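Local coordinates for protein rhodopsin (Rubrobacter xylanophilus, PDB 6KFQ) that binds retinal in a seven-helix membrane bundle and probably pumps protons when driven by light, with exceptionally high thermostability, at residues M1-G9 / L194-M202; L89-F100 / R148-R156. All coordinates share one frame; numbering follows the deposited sequence.

Interaction 1: residues M1-G9 / L194-M202; sequences MEALWLWIG and LSVEVFLFM. With MPG ([(Z)-octadec-9-enyl] (2R)-2,3-bis(oxidanyl)propanoate), chain Q; MPG ([(Z)-octadec-9-enyl] (2R)-2,3-bis(oxidanyl)propanoate), chain G.
The first and last transmembrane helices of the retinal-binding bundle meet here, with W5 of helix 2-23 set as a knob among S195, V198, F199 and M202 of helix 194-218. The short segments run nearly parallel, at 13°, with axes 8.6 Å apart. The CB bond of W5 points at the other helix, and with CG anti to the carbonyl carbon (chi1 -43°) the indole turns a face to F199. Its NE1 donates to S195 OG at 3.2 Å, and the hydroxyl oxygen lies almost in the indole plane. F199 lies over that face. Its CB sits 3.7 Å from the centroid of the W5 five-membered ring, nearly on the ring normal. Its ring turns its edge to the six-membered ring, a T-shaped pair with planes at 64°. L4 CG sits over the opposite face, toward the rim. In this seven-helix opsin fold the pair closes the bundle, joining the N-terminal helix to the last transmembrane one. The chain Q lipid runs along the outside: its C16 is 3.5 Å from W5 CH2 and lies over the centre of the F199 ring. A leucine in place of W5 would probably leave S195 OG without its indole donor and the F199 edge without an aromatic face. In one of its two conformers, M202 has CG 3.5 Å from W5 O and against G9 CA, and its SD near I8 CG2. On the inner side, V198 CG1 touches W5 CB and lies 3.7 Å from L6 CD2. E2 packs its CB on V198, and its OE1 is hydrogen-bonded to Y68 OH.

Interaction 2: residues L89-F100 / R148-R156; sequences LALADPRRNVTF and RLFAEASRR. With MPG ([(Z)-octadec-9-enyl] (2R)-2,3-bis(oxidanyl)propanoate), chain O; SO4 (sulfate ion), chain S.
A sulfate ion, probably from the crystallisation liquor, bridges R148 of helix 124-153 and the start of helix 98-120. R148 NH1 donates to sulfate O1 at 2.9 Å and NH2 to O3, both bonds nearly straight. The backbone N of F100 supplies a third bond, to O2 at 2.8 Å. The same guanidinium holds E152 along another edge. NE and NH2 both donate to E152 OE2, which turns its anti lone pair to NE. R155 NH2 meets OE1 from above the carboxylate plane, so E152 joins two arginines in a salt-bridge network. A water links OE1 to A92 N across the contact. Nearer its backbone, the R148 chain slides past F100 in the opposite direction, and its CG lies over one ring face, 3.8 Å from the centroid. L149 CD2 reaches F100 CE2 at 3.6 Å and also packs on A90 CB and L91 CD2. The A90 and A153 methyls meet where the helices come closest. L91 CD2 lies against the carboxylate carbon of E152. At the other end, R156 folds back over the end of helix 70-90, its chain bent at chi2 (-82°) and chi3. Its NE donates to L89 O at 2.8 Å, and NH2 adds a weak bond to the same oxygen. One guanidinium face lies over L91 O and A92 CA. R156, in the turn after helix 124-153, thus grips the end of helix 70-90. The positive guanidinium beside these C-terminal carbonyls is likely to offset the negative end of the helix dipole, and E152 probably tempers the charge that R148 brings to the anion.

Interaction 1 and interaction 2 lie on opposite sides of the chain's centre, about 36 Å apart between centres, and do not touch. Along the chain, interaction 2 is nested inside the span that interaction 1 closes. They hold different elements. The first joins two helices, 2-23 and 194-218, side by side. The second joins helix 124-153 and the turn after it to helices 70-90 and 98-120 and the loop between them. Interaction 1 is largely buried, with aromatic and aliphatic packing, lined by lipid on the W5 and F199 side, and one hydrogen bond across it. Interaction 2 is only partly buried, and arginines, a carboxylate, a water and a sulfate lie beside a small apolar patch.

Interaction 1: residues M1-G9 / L194-M202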
loop_
_atom_site.group_PDB
_atom_site.type_symbol
_atom_site.label_atom_id
_atom_site.label_comp_id
_atom_site.label_asym_id
_atom_site.label_seq_id
_atom_site.Cartn_x
_atom_site.Cartn_y
_atom_site.Cartn_z
ATOM N N MET A 1 5.072 -20.646 12.719
ATOM C CA MET A 1 6.113 -19.629 12.829
ATOM C C MET A 1 5.648 -18.298 12.244
ATOM O O MET A 1 6.256 -17.258 12.505
ATOM C CB MET A 1 7.397 -20.101 12.134
ATOM C CG MET A 1 8.626 -19.196 12.284
ATOM S SD MET A 1 9.550 -19.322 13.833
ATOM C CE MET A 1 8.907 -20.840 14.548
ATOM N N GLU A 2 4.558 -18.321 11.467
ATOM C CA GLU A 2 4.048 -17.074 10.906
ATOM C C GLU A 2 3.641 -16.091 11.999
ATOM O O GLU A 2 3.634 -14.881 11.756
ATOM C CB GLU A 2 2.876 -17.350 9.948
ATOM C CG GLU A 2 1.529 -17.554 10.615
ATOM C CD GLU A 2 0.998 -18.972 10.462
ATOM O OE1 GLU A 2 -0.244 -19.146 10.426
ATOM O OE2 GLU A 2 1.819 -19.909 10.385
ATOM N N ALA A 3 3.347 -16.582 13.210
ATOM C CA ALA A 3 3.041 -15.687 14.320
ATOM C C ALA A 3 4.164 -14.687 14.552
ATOM O O ALA A 3 3.908 -13.515 14.855
ATOM C CB ALA A 3 2.783 -16.491 15.598
ATOM N N LEU A 4 5.416 -15.133 14.429
ATOM C CA LEU A 4 6.538 -14.224 14.626
ATOM C C LEU A 4 6.474 -13.060 13.651
ATOM O O LEU A 4 6.590 -11.896 14.049
ATOM C CB LEU A 4 7.859 -14.971 14.472
ATOM C CG LEU A 4 9.078 -14.051 14.407
ATOM C CD1 LEU A 4 9.167 -13.110 15.629
ATOM C CD2 LEU A 4 10.328 -14.886 14.283
ATOM N N TRP A 5 6.295 -13.353 12.358
ATOM C CA TRP A 5 6.284 -12.273 11.373
ATOM C C TRP A 5 5.093 -11.347 11.563
ATOM O O TRP A 5 5.192 -10.148 11.277
ATOM C CB TRP A 5 6.299 -12.855 9.957
ATOM C CG TRP A 5 7.260 -14.002 9.810
ATOM C CD1 TRP A 5 6.987 -15.246 9.309
ATOM C CD2 TRP A 5 8.646 -14.013 10.173
ATOM N NE1 TRP A 5 8.117 -16.023 9.335
ATOM C CE2 TRP A 5 9.148 -15.295 9.865
ATOM C CE3 TRP A 5 9.511 -13.070 10.734
ATOM C CZ2 TRP A 5 10.471 -15.654 10.100
ATOM C CZ3 TRP A 5 10.830 -13.430 10.963
ATOM C CH2 TRP A 5 11.292 -14.709 10.652
ATOM N N LEU A 6 3.964 -11.869 12.043
ATOM C CA LEU A 6 2.810 -11.005 12.280
ATOM C C LEU A 6 3.057 -10.062 13.455
ATOM O O LEU A 6 2.611 -8.909 13.442
ATOM C CB LEU A 6 1.563 -11.857 12.517
ATOM C CG LEU A 6 1.136 -12.705 11.307
ATOM C CD1 LEU A 6 0.069 -13.721 11.714
ATOM C CD2 LEU A 6 0.636 -11.814 10.161
ATOM N N TRP A 7 3.761 -10.530 14.483
ATOM C CA TRP A 7 4.050 -9.647 15.615
ATOM C C TRP A 7 5.071 -8.582 15.240
ATOM O O TRP A 7 4.954 -7.422 15.657
ATOM C CB TRP A 7 4.542 -10.460 16.811
ATOM C CG TRP A 7 3.433 -11.036 17.619
ATOM C CD1 TRP A 7 3.158 -12.362 17.808
ATOM C CD2 TRP A 7 2.439 -10.310 18.358
ATOM N NE1 TRP A 7 2.056 -12.503 18.615
ATOM C CE2 TRP A 7 1.595 -11.263 18.967
ATOM C CE3 TRP A 7 2.175 -8.953 18.552
ATOM C CZ2 TRP A 7 0.514 -10.902 19.767
ATOM C CZ3 TRP A 7 1.099 -8.593 19.348
ATOM C CH2 TRP A 7 0.281 -9.566 19.951
ATOM N N ILE A 8 6.078 -8.956 14.449
ATOM C CA ILE A 8 7.024 -7.971 13.940
ATOM C C ILE A 8 6.302 -6.950 13.074
ATOM O O ILE A 8 6.548 -5.743 13.177
ATOM C CB ILE A 8 8.155 -8.667 13.162
ATOM C CG1 ILE A 8 9.080 -9.437 14.107
ATOM C CG2 ILE A 8 8.942 -7.640 12.328
ATOM C CD1 ILE A 8 10.014 -10.368 13.351
ATOM N N GLY A 9 5.408 -7.415 12.201
ATOM C CA GLY A 9 4.622 -6.484 11.410
ATOM C C GLY A 9 3.853 -5.503 12.271
ATOM O O GLY A 9 3.848 -4.295 12.010
ATOM N N LEU A 194 3.345 -21.114 4.059
ATOM C CA LEU A 194 2.598 -19.964 4.566
ATOM C C LEU A 194 3.479 -19.072 5.441
ATOM O O LEU A 194 3.352 -17.843 5.420
ATOM C CB LEU A 194 1.375 -20.447 5.350
ATOM C CG LEU A 194 0.568 -19.375 6.083
ATOM C CD1 LEU A 194 -0.026 -18.374 5.100
ATOM C CD2 LEU A 194 -0.514 -20.002 6.944
ATOM N N SER A 195 4.370 -19.671 6.228
ATOM C CA SER A 195 5.267 -18.854 7.043
ATOM C C SER A 195 6.147 -17.963 6.175
ATOM O O SER A 195 6.339 -16.782 6.483
ATOM C CB SER A 195 6.124 -19.743 7.940
ATOM O OG SER A 195 7.170 -18.971 8.505
ATOM N N VAL A 196 6.686 -18.504 5.081
ATOM C CA VAL A 196 7.503 -17.698 4.176
ATOM C C VAL A 196 6.661 -16.607 3.527
ATOM O O VAL A 196 7.079 -15.444 3.433
ATOM C CB VAL A 196 8.177 -18.593 3.122
ATOM C CG1 VAL A 196 8.853 -17.744 2.053
ATOM C CG2 VAL A 196 9.177 -19.522 3.778
ATOM N N GLU A 197 5.464 -16.971 3.052
ATOM C CA GLU A 197 4.564 -15.984 2.461
ATOM C C GLU A 197 4.299 -14.823 3.416
ATOM O O GLU A 197 4.325 -13.650 3.018
ATOM C CB GLU A 197 3.245 -16.648 2.071
ATOM C CG GLU A 197 2.190 -15.670 1.601
ATOM C CD GLU A 197 0.819 -16.303 1.471
ATOM O OE1 GLU A 197 -0.153 -15.541 1.314
ATOM O OE2 GLU A 197 0.709 -17.549 1.544
ATOM N N VAL A 198 4.012 -15.135 4.680
ATOM C CA VAL A 198 3.693 -14.079 5.636
ATOM C C VAL A 198 4.910 -13.196 5.879
ATOM O O VAL A 198 4.797 -11.968 5.968
ATOM C CB VAL A 198 3.147 -14.694 6.937
ATOM C CG1 VAL A 198 3.079 -13.657 8.050
ATOM C CG2 VAL A 198 1.756 -15.278 6.676
ATOM N N PHE A 199 6.092 -13.807 5.993
ATOM C CA PHE A 199 7.329 -13.037 6.108
ATOM C C PHE A 199 7.491 -12.072 4.940
ATOM O O PHE A 199 7.798 -10.891 5.128
ATOM C CB PHE A 199 8.526 -13.992 6.175
ATOM C CG PHE A 199 9.858 -13.293 6.102
ATOM C CD1 PHE A 199 10.353 -12.614 7.200
ATOM C CD2 PHE A 199 10.605 -13.309 4.931
ATOM C CE1 PHE A 199 11.576 -11.959 7.139
ATOM C CE2 PHE A 199 11.832 -12.663 4.865
ATOM C CZ PHE A 199 12.316 -11.987 5.982
ATOM N N LEU A 200 7.296 -12.566 3.719
ATOM C CA LEU A 200 7.520 -11.728 2.550
ATOM C C LEU A 200 6.578 -10.532 2.543
ATOM O O LEU A 200 7.008 -9.394 2.316
ATOM C CB LEU A 200 7.362 -12.562 1.276
ATOM C CG LEU A 200 8.510 -13.562 1.116
ATOM C CD1 LEU A 200 8.256 -14.515 -0.044
ATOM C CD2 LEU A 200 9.846 -12.823 0.934
ATOM N N PHE A 201 5.279 -10.770 2.774
ATOM C CA PHE A 201 4.342 -9.651 2.827
ATOM C C PHE A 201 4.699 -8.693 3.958
ATOM O O PHE A 201 4.496 -7.478 3.828
ATOM C CB PHE A 201 2.899 -10.142 3.012
ATOM C CG PHE A 201 2.240 -10.657 1.761
ATOM C CD1 PHE A 201 2.338 -9.967 0.550
ATOM C CD2 PHE A 201 1.490 -11.821 1.799
ATOM C CE1 PHE A 201 1.706 -10.442 -0.589
ATOM C CE2 PHE A 201 0.863 -12.312 0.659
ATOM C CZ PHE A 201 0.973 -11.622 -0.540
ATOM N N MET A 202 5.224 -9.214 5.072
ATOM C CA MET A 202 5.604 -8.336 6.174
ATOM C C MET A 202 6.737 -7.404 5.768
ATOM O O MET A 202 6.695 -6.204 6.067
ATOM C CB MET A 202 5.990 -9.160 7.408
ATOM C CG MET A 202 6.473 -8.315 8.594
ATOM S SD MET A 202 8.256 -8.024 8.545
ATOM C CE MET A 202 8.889 -9.676 8.805
HETATM C C7 MPG Q . 7.338 -23.299 10.790
HETATM C C8 MPG Q . 8.092 -23.122 9.507
HETATM C C9 MPG Q . 9.247 -22.171 9.604
HETATM C C10 MPG Q . 9.429 -21.117 8.843
HETATM C C11 MPG Q . 10.611 -20.196 8.843
HETATM C C12 MPG Q . 10.481 -19.065 7.863
HETATM C C13 MPG Q . 11.711 -18.178 7.768
HETATM C C14 MPG Q . 11.577 -17.030 6.796
HETATM C C15 MPG Q . 12.831 -16.198 6.627
HETATM C C16 MPG Q . 13.267 -15.444 7.857
HETATM C C17 MPG Q . 14.500 -14.595 7.666
HETATM C C18 MPG Q . 14.835 -13.706 8.837
HETATM C C2 MPG G . 13.084 -17.572 3.378
HETATM C C3 MPG G . 14.029 -16.583 2.741
HETATM C C4 MPG G . 13.381 -15.299 2.278
HETATM C C5 MPG G . 14.351 -14.387 1.569
HETATM C C6 MPG G . 14.065 -12.907 1.680
HETATM C C7 MPG G . 13.354 -12.298 0.479
HETATM C C8 MPG G . 13.449 -10.802 0.413
HETATM C C9 MPG G . 12.997 -10.119 1.667
HETATM O O1 MPG G . 12.870 -19.731 4.448
HETATM C C1 MPG G . 13.814 -18.729 4.003
HETATM C CXD MPG G . 12.307 -21.823 5.416
HETATM O O2 MPG G . 12.861 -22.877 6.187
HETATM C C21 MPG G . 11.667 -22.350 4.142
HETATM O O3 MPG G . 10.649 -23.279 4.486
HETATM O O4 MPG G . 14.500 -20.870 5.502
HETATM C CX3 MPG G . 13.361 -20.762 5.129
#

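Interaction 2: residues L89-F100 / R148-R156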
loop_
_atom_site.group_PDB
_atom_site.type_symbol
_atom_site.label_atom_id
_atom_site.label_comp_id
_atom_site.label_asym_id
_atom_site.label_seq_id
_atom_site.Cartn_x
_atom_site.Cartn_y
_atom_site.Cartn_z
ATOM N N LEU A 89 1.356 14.849 -3.805
ATOM C CA LEU A 89 2.691 15.310 -4.182
ATOM C C LEU A 89 2.713 15.850 -5.606
ATOM O O LEU A 89 3.223 16.949 -5.854
ATOM C CB LEU A 89 3.706 14.178 -4.059
ATOM C CG LEU A 89 4.166 13.741 -2.672
ATOM C CD1 LEU A 89 5.175 12.611 -2.830
ATOM C CD2 LEU A 89 4.775 14.906 -1.893
ATOM N N ALA A 90 2.165 15.081 -6.560
ATOM C CA ALA A 90 2.351 15.352 -7.987
ATOM C C ALA A 90 1.445 16.465 -8.507
ATOM O O ALA A 90 1.857 17.239 -9.379
ATOM C CB ALA A 90 2.101 14.076 -8.804
ATOM N N LEU A 91 0.217 16.559 -8.009
ATOM C CA LEU A 91 -0.775 17.458 -8.584
ATOM C C LEU A 91 -0.818 18.785 -7.835
ATOM O O LEU A 91 -1.008 18.819 -6.614
ATOM C CB LEU A 91 -2.157 16.796 -8.581
ATOM C CG LEU A 91 -2.260 15.444 -9.294
ATOM C CD1 LEU A 91 -3.519 14.692 -8.848
ATOM C CD2 LEU A 91 -2.248 15.599 -10.808
ATOM N N ALA A 92 -0.657 19.883 -8.584
ATOM C CA ALA A 92 -0.610 21.207 -7.976
ATOM C C ALA A 92 -1.972 21.644 -7.450
ATOM O O ALA A 92 -2.043 22.443 -6.509
ATOM C CB ALA A 92 -0.077 22.224 -8.983
ATOM N N ASP A 93 -3.058 21.145 -8.038
ATOM C CA ASP A 93 -4.410 21.428 -7.560
ATOM C C ASP A 93 -5.245 20.173 -7.739
ATOM O O ASP A 93 -5.868 19.968 -8.790
ATOM C CB ASP A 93 -5.042 22.608 -8.301
ATOM C CG ASP A 93 -6.313 23.104 -7.632
ATOM O OD1 ASP A 93 -6.957 24.025 -8.178
ATOM O OD2 ASP A 93 -6.656 22.586 -6.548
ATOM N N PRO A 94 -5.286 19.300 -6.728
ATOM C CA PRO A 94 -6.038 18.042 -6.868
ATOM C C PRO A 94 -7.540 18.238 -7.003
ATOM O O PRO A 94 -8.221 17.335 -7.504
ATOM C CB PRO A 94 -5.687 17.276 -5.585
ATOM C CG PRO A 94 -4.460 17.970 -5.033
ATOM C CD PRO A 94 -4.594 19.395 -5.434
ATOM N N ARG A 95 -8.076 19.389 -6.591
ATOM C CA ARG A 95 -9.515 19.612 -6.688
ATOM C C ARG A 95 -9.992 19.616 -8.136
ATOM O O ARG A 95 -11.167 19.336 -8.398
ATOM C CB ARG A 95 -9.888 20.925 -6.001
ATOM N N ARG A 96 -9.109 19.924 -9.085
ATOM C CA ARG A 96 -9.458 19.868 -10.500
ATOM C C ARG A 96 -9.151 18.517 -11.136
ATOM O O ARG A 96 -9.392 18.343 -12.336
ATOM C CB ARG A 96 -8.728 20.974 -11.274
ATOM C CG ARG A 96 -7.270 20.669 -11.568
ATOM N N ASN A 97 -8.634 17.558 -10.370
ATOM C CA ASN A 97 -8.254 16.250 -10.889
ATOM C C ASN A 97 -9.107 15.131 -10.304
ATOM O O ASN A 97 -8.621 14.014 -10.116
ATOM C CB ASN A 97 -6.779 15.965 -10.609
ATOM C CG ASN A 97 -5.865 17.045 -11.138
ATOM O OD1 ASN A 97 -5.118 17.660 -10.381
ATOM N ND2 ASN A 97 -5.914 17.278 -12.445
ATOM N N VAL A 98 -10.375 15.415 -10.003
ATOM C CA VAL A 98 -11.220 14.419 -9.349
ATOM C C VAL A 98 -11.352 13.172 -10.214
ATOM O O VAL A 98 -11.218 12.043 -9.728
ATOM C CB VAL A 98 -12.595 15.020 -9.011
ATOM C CG1 VAL A 98 -13.552 13.917 -8.571
ATOM C CG2 VAL A 98 -12.447 16.066 -7.919
ATOM N N THR A 99 -11.601 13.357 -11.515
ATOM C CA THR A 99 -11.799 12.213 -12.403
ATOM C C THR A 99 -10.579 11.298 -12.411
ATOM O O THR A 99 -10.709 10.069 -12.328
ATOM C CB THR A 99 -12.131 12.692 -13.818
ATOM O OG1 THR A 99 -13.355 13.434 -13.790
ATOM C CG2 THR A 99 -12.299 11.503 -14.766
ATOM N N PHE A 100 -9.379 11.873 -12.505
ATOM C CA PHE A 100 -8.182 11.041 -12.465
ATOM C C PHE A 100 -8.052 10.330 -11.123
ATOM O O PHE A 100 -7.799 9.120 -11.071
ATOM C CB PHE A 100 -6.929 11.873 -12.746
ATOM C CG PHE A 100 -5.661 11.103 -12.541
ATOM C CD1 PHE A 100 -5.165 10.283 -13.541
ATOM C CD2 PHE A 100 -4.986 11.163 -11.333
ATOM C CE1 PHE A 100 -4.012 9.552 -13.350
ATOM C CE2 PHE A 100 -3.823 10.421 -11.122
ATOM C CZ PHE A 100 -3.330 9.623 -12.128
ATOM N N ARG A 148 0.580 9.725 -16.178
ATOM C CA ARG A 148 0.020 10.997 -15.730
ATOM C C ARG A 148 0.815 11.647 -14.609
ATOM O O ARG A 148 1.201 12.814 -14.721
ATOM C CB ARG A 148 -1.429 10.793 -15.275
ATOM C CG ARG A 148 -2.102 12.042 -14.740
ATOM C CD ARG A 148 -2.342 13.066 -15.839
ATOM N NE ARG A 148 -2.981 14.259 -15.302
ATOM C CZ ARG A 148 -4.293 14.438 -15.246
ATOM N NH1 ARG A 148 -5.113 13.506 -15.718
ATOM N NH2 ARG A 148 -4.783 15.555 -14.731
ATOM N N LEU A 149 1.076 10.925 -13.517
ATOM C CA LEU A 149 1.630 11.596 -12.341
ATOM C C LEU A 149 3.097 11.957 -12.512
ATOM O O LEU A 149 3.538 12.978 -11.971
ATOM C CB LEU A 149 1.430 10.739 -11.093
ATOM C CG LEU A 149 -0.009 10.649 -10.590
ATOM C CD1 LEU A 149 -0.067 9.908 -9.263
ATOM C CD2 LEU A 149 -0.622 12.035 -10.476
ATOM N N PHE A 150 3.881 11.151 -13.239
ATOM C CA PHE A 150 5.270 11.540 -13.478
ATOM C C PHE A 150 5.336 12.839 -14.265
ATOM O O PHE A 150 6.201 13.686 -14.014
ATOM C CB PHE A 150 6.027 10.431 -14.211
ATOM C CG PHE A 150 6.650 9.410 -13.295
ATOM C CD1 PHE A 150 5.924 8.311 -12.871
ATOM C CD2 PHE A 150 7.963 9.556 -12.856
ATOM C CE1 PHE A 150 6.488 7.363 -12.024
ATOM C CE2 PHE A 150 8.538 8.612 -12.011
ATOM C CZ PHE A 150 7.799 7.513 -11.596
ATOM N N ALA A 151 4.427 13.013 -15.223
ATOM C CA ALA A 151 4.402 14.256 -15.983
ATOM C C ALA A 151 3.956 15.422 -15.112
ATOM O O ALA A 151 4.532 16.513 -15.186
ATOM C CB ALA A 151 3.487 14.105 -17.200
ATOM N N GLU A 152 2.930 15.211 -14.286
ATOM C CA GLU A 152 2.473 16.267 -13.390
ATOM C C GLU A 152 3.573 16.684 -12.425
ATOM O O GLU A 152 3.811 17.879 -12.221
ATOM C CB GLU A 152 1.243 15.796 -12.622
ATOM C CG GLU A 152 0.023 15.565 -13.512
ATOM C CD GLU A 152 -0.787 16.826 -13.712
ATOM O OE1 GLU A 152 -0.385 17.885 -13.179
ATOM O OE2 GLU A 152 -1.835 16.754 -14.395
ATOM N N ALA A 153 4.262 15.706 -11.829
ATOM C CA ALA A 153 5.275 16.021 -10.826
ATOM C C ALA A 153 6.455 16.780 -11.417
ATOM O O ALA A 153 7.153 17.504 -10.692
ATOM C CB ALA A 153 5.756 14.733 -10.154
ATOM N N SER A 154 6.707 16.626 -12.717
ATOM C CA SER A 154 7.816 17.341 -13.331
ATOM C C SER A 154 7.564 18.841 -13.418
ATOM O O SER A 154 8.506 19.591 -13.683
ATOM C CB SER A 154 8.090 16.772 -14.721
ATOM O OG SER A 154 6.967 16.967 -15.559
ATOM N N ARG A 155 6.324 19.289 -13.204
ATOM C CA ARG A 155 5.998 20.709 -13.159
ATOM C C ARG A 155 6.044 21.279 -11.749
ATOM O O ARG A 155 5.862 22.487 -11.573
ATOM C CB ARG A 155 4.605 20.954 -13.752
ATOM C CG ARG A 155 4.472 20.592 -15.217
ATOM C CD ARG A 155 3.164 21.120 -15.794
ATOM N NE ARG A 155 2.008 20.652 -15.032
ATOM C CZ ARG A 155 0.742 20.897 -15.361
ATOM N NH1 ARG A 155 0.460 21.609 -16.445
ATOM N NH2 ARG A 155 -0.242 20.428 -14.604
ATOM N N ARG A 156 6.247 20.440 -10.747
ATOM C CA ARG A 156 6.367 20.895 -9.376
ATOM C C ARG A 156 7.794 21.367 -9.125
ATOM O O ARG A 156 8.649 21.325 -10.012
ATOM C CB ARG A 156 5.960 19.776 -8.427
ATOM C CG ARG A 156 4.552 19.271 -8.689
ATOM C CD ARG A 156 3.531 20.165 -8.027
ATOM N NE ARG A 156 2.884 19.476 -6.919
ATOM C CZ ARG A 156 2.363 20.080 -5.856
ATOM N NH1 ARG A 156 2.422 21.407 -5.741
ATOM N NH2 ARG A 156 1.788 19.353 -4.907
HETATM C C2 MPG O . -21.116 12.173 -12.139
HETATM C C3 MPG O . -20.489 12.892 -13.309
HETATM C C4 MPG O . -18.993 13.072 -13.186
HETATM C C5 MPG O . -18.192 11.788 -13.213
HETATM C C6 MPG O . -16.710 11.997 -13.434
HETATM C C7 MPG O . -15.881 10.720 -13.497
HETATM C C8 MPG O . -15.780 9.975 -12.201
HETATM C C9 MPG O . -14.910 8.759 -12.282
HETATM C C10 MPG O . -15.339 7.536 -12.113
HETATM C C11 MPG O . -14.548 6.266 -12.175
HETATM C C12 MPG O . -14.737 5.397 -10.969
HETATM C C13 MPG O . -16.194 5.140 -10.619
HETATM C C14 MPG O . -16.411 4.212 -9.449
HETATM C C15 MPG O . -16.090 2.766 -9.733
HETATM C C16 MPG O . -16.253 1.858 -8.537
HETATM C C17 MPG O . -15.950 0.400 -8.789
HETATM C C18 MPG O . -16.005 -0.449 -7.539
HETATM C C1 MPG O . -21.054 12.940 -10.853
HETATM S S SO4 S . -8.565 15.031 -14.637
HETATM O O1 SO4 S . -7.964 13.992 -15.464
HETATM O O2 SO4 S . -9.161 14.469 -13.432
HETATM O O3 SO4 S . -7.523 15.988 -14.271
HETATM O O4 SO4 S . -9.610 15.735 -15.380
HETATM O O HOH W 1 -1.823 19.707 -11.129
#